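Local coordinates for protein mini spindles (Drosophila melanogaster, PDB 5VJC) that probably binds tubulin through a TOG domain of HEAT repeats, promoting microtubule dynamics and formation of the mitotic spindle, at residues Arg65-Val70 with Thr97-Asp102. Sequence-based numbering, arbitrary orientation.
Sequences RYHLKV and TLRFYD
His67 and Arg99 reach each other through matching first torsions: in both, CG lies anti to the carbonyl carbon and beside the backbone N, while a bend at chi2 of Arg99 (-41°) turns its chain so that NE comes over the imidazole. The setting is the all-helical HEAT-repeat array of a TOG domain, where residues 65-70 of helix 64-77 face residues 97-102, on and beyond the last part of helix 89-99. The pair illustrates how two helices of such an array can meet through a mostly buried polar cluster. Ring and guanidinium stand almost perpendicular, their planes 85° apart. Arg99 NE sits 2.9 Å above one face of the His67 ring, displaced toward the rim, and is 3.0 Å from His67 ND1, which in turn lies at the guanidinium edge. Farther out, Arg99 NH2 comes within 3.3 Å of His67 NE2. That nitrogen is already hydrogen-bonded to the carbonyl oxygen of His61, a bond that probably limits rotation of the ring. Asp102 supplies the opposing charge: its OD2 is 3.4 Å from Arg99 NE but sits off the guanidinium plane, so the salt bridge is electrostatic and not a directed hydrogen bond. The nearby carboxylate is likely to offset the arginine charge in this buried setting. With the imidazole of His67 cut back to an alanine, the edge of the guanidinium would probably face a gap and be freer to turn, and the His61 carbonyl would lose its partner. A water lies at the edge of the imidazole, in its plane, 2.8 Å from His67 ND1, and donates a hydrogen bond of 2.7 Å to Asp102 OD2.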
loop_
_atom_site.group_PDB
_atom_site.type_symbol
_atom_site.label_atom_id
_atom_site.label_comp_id
_atom_site.label_asym_id
_atom_site.label_seq_id
_atom_site.Cartn_x
_atom_site.Cartn_y
_atom_site.Cartn_z
ATOM N N ARG A 65 14.682 15.937 7.881
ATOM C CA ARG A 65 15.796 15.317 8.579
ATOM C C ARG A 65 15.400 14.796 9.964
ATOM O O ARG A 65 16.000 13.843 10.459
ATOM C CB ARG A 65 16.961 16.296 8.674
ATOM C CG ARG A 65 17.625 16.519 7.304
ATOM C CD ARG A 65 18.783 17.465 7.395
ATOM N NE ARG A 65 18.344 18.764 7.877
ATOM C CZ ARG A 65 18.600 19.916 7.268
ATOM N NH1 ARG A 65 19.306 19.926 6.143
ATOM N NH2 ARG A 65 18.155 21.059 7.787
ATOM N N TYR A 66 14.396 15.412 10.582
ATOM C CA TYR A 66 13.868 14.893 11.846
ATOM C C TYR A 66 13.029 13.633 11.621
ATOM O O TYR A 66 12.939 12.772 12.499
ATOM C CB TYR A 66 13.054 15.965 12.578
ATOM C CG TYR A 66 13.940 17.092 13.042
ATOM C CD1 TYR A 66 14.876 16.891 14.054
ATOM C CD2 TYR A 66 13.902 18.334 12.416
ATOM C CE1 TYR A 66 15.722 17.912 14.455
ATOM C CE2 TYR A 66 14.735 19.357 12.815
ATOM C CZ TYR A 66 15.644 19.143 13.833
ATOM O OH TYR A 66 16.475 20.172 14.220
ATOM N N HIS A 67 12.420 13.534 10.448
ATOM C CA HIS A 67 11.711 12.315 10.058
ATOM C C HIS A 67 12.668 11.147 9.869
ATOM O O HIS A 67 12.352 10.001 10.240
ATOM C CB HIS A 67 10.923 12.553 8.778
ATOM C CG HIS A 67 10.015 13.734 8.850
ATOM N ND1 HIS A 67 9.523 14.360 7.726
ATOM C CD2 HIS A 67 9.531 14.420 9.910
ATOM C CE1 HIS A 67 8.761 15.373 8.093
ATOM N NE2 HIS A 67 8.745 15.427 9.413
ATOM N N LEU A 68 13.843 11.418 9.294
ATOM C CA LEU A 68 14.828 10.354 9.138
ATOM C C LEU A 68 15.278 9.894 10.510
ATOM O O LEU A 68 15.438 8.705 10.745
ATOM C CB LEU A 68 16.040 10.798 8.296
ATOM C CG LEU A 68 15.833 11.024 6.788
ATOM C CD1 LEU A 68 17.074 11.647 6.167
ATOM C CD2 LEU A 68 15.494 9.737 6.063
ATOM N N LYS A 69 15.505 10.849 11.405
ATOM C CA LYS A 69 15.853 10.534 12.789
ATOM C C LYS A 69 14.800 9.662 13.465
ATOM O O LYS A 69 15.124 8.643 14.082
ATOM C CB LYS A 69 16.039 11.826 13.602
ATOM C CG LYS A 69 16.371 11.579 15.070
ATOM C CD LYS A 69 16.653 12.933 15.732
ATOM C CE LYS A 69 17.250 12.777 17.114
ATOM N NZ LYS A 69 17.625 14.110 17.660
ATOM N N VAL A 70 13.538 10.069 13.353
ATOM C CA VAL A 70 12.443 9.275 13.916
ATOM C C VAL A 70 12.475 7.834 13.411
ATOM O O VAL A 70 12.397 6.878 14.193
ATOM C CB VAL A 70 11.071 9.903 13.593
ATOM C CG1 VAL A 70 9.939 8.922 13.911
ATOM C CG2 VAL A 70 10.880 11.199 14.382
ATOM N N THR A 97 2.110 7.113 6.472
ATOM C CA THR A 97 1.253 7.519 5.358
ATOM C C THR A 97 1.361 9.034 5.121
ATOM O O THR A 97 1.264 9.486 3.976
ATOM C CB THR A 97 -0.246 7.145 5.556
ATOM O OG1 THR A 97 -0.831 7.926 6.607
ATOM C CG2 THR A 97 -0.431 5.625 5.832
ATOM N N LEU A 98 1.575 9.820 6.180
ATOM C CA LEU A 98 1.820 11.254 5.975
ATOM C C LEU A 98 3.135 11.505 5.229
ATOM O O LEU A 98 3.191 12.327 4.327
ATOM C CB LEU A 98 1.829 12.001 7.308
ATOM C CG LEU A 98 0.530 11.938 8.096
ATOM C CD1 LEU A 98 0.767 12.605 9.449
ATOM C CD2 LEU A 98 -0.628 12.630 7.345
ATOM N N ARG A 99 4.176 10.762 5.597
ATOM C CA ARG A 99 5.481 10.841 4.941
ATOM C C ARG A 99 5.475 10.375 3.485
ATOM O O ARG A 99 6.402 10.674 2.726
ATOM C CB ARG A 99 6.516 10.017 5.723
ATOM C CG ARG A 99 6.899 10.684 7.034
ATOM C CD ARG A 99 7.035 12.164 6.768
ATOM N NE ARG A 99 6.901 13.017 7.943
ATOM C CZ ARG A 99 5.847 13.055 8.748
ATOM N NH1 ARG A 99 4.816 12.245 8.551
ATOM N NH2 ARG A 99 5.834 13.891 9.785
ATOM N N PHE A 100 4.448 9.631 3.095
ATOM C CA PHE A 100 4.346 9.213 1.701
ATOM C C PHE A 100 3.994 10.383 0.782
ATOM O O PHE A 100 4.212 10.306 -0.423
ATOM C CB PHE A 100 3.319 8.096 1.546
ATOM C CG PHE A 100 3.747 6.787 2.166
ATOM C CD1 PHE A 100 5.075 6.545 2.470
ATOM C CD2 PHE A 100 2.810 5.807 2.458
ATOM C CE1 PHE A 100 5.472 5.334 3.042
ATOM C CE2 PHE A 100 3.197 4.593 3.031
ATOM C CZ PHE A 100 4.528 4.360 3.321
ATOM N N TYR A 101 3.451 11.462 1.343
ATOM C CA TYR A 101 3.076 12.624 0.532
ATOM C C TYR A 101 4.170 13.686 0.486
ATOM O O TYR A 101 4.118 14.610 -0.325
ATOM C CB TYR A 101 1.773 13.222 1.047
ATOM C CG TYR A 101 0.611 12.308 0.778
ATOM C CD1 TYR A 101 0.280 11.296 1.674
ATOM C CD2 TYR A 101 -0.120 12.412 -0.395
ATOM C CE1 TYR A 101 -0.774 10.435 1.429
ATOM C CE2 TYR A 101 -1.173 11.552 -0.654
ATOM C CZ TYR A 101 -1.497 10.572 0.264
ATOM O OH TYR A 101 -2.544 9.723 0.017
ATOM N N ASP A 102 5.170 13.547 1.349
ATOM C CA ASP A 102 6.331 14.424 1.287
ATOM C C ASP A 102 7.213 13.994 0.126
ATOM O O ASP A 102 7.171 12.839 -0.309
ATOM C CB ASP A 102 7.105 14.407 2.610
ATOM C CG ASP A 102 6.256 14.884 3.802
ATOM O OD1 ASP A 102 5.146 15.432 3.593
ATOM O OD2 ASP A 102 6.716 14.722 4.953
HETATM O O HOH W 1 9.368 14.101 4.904
#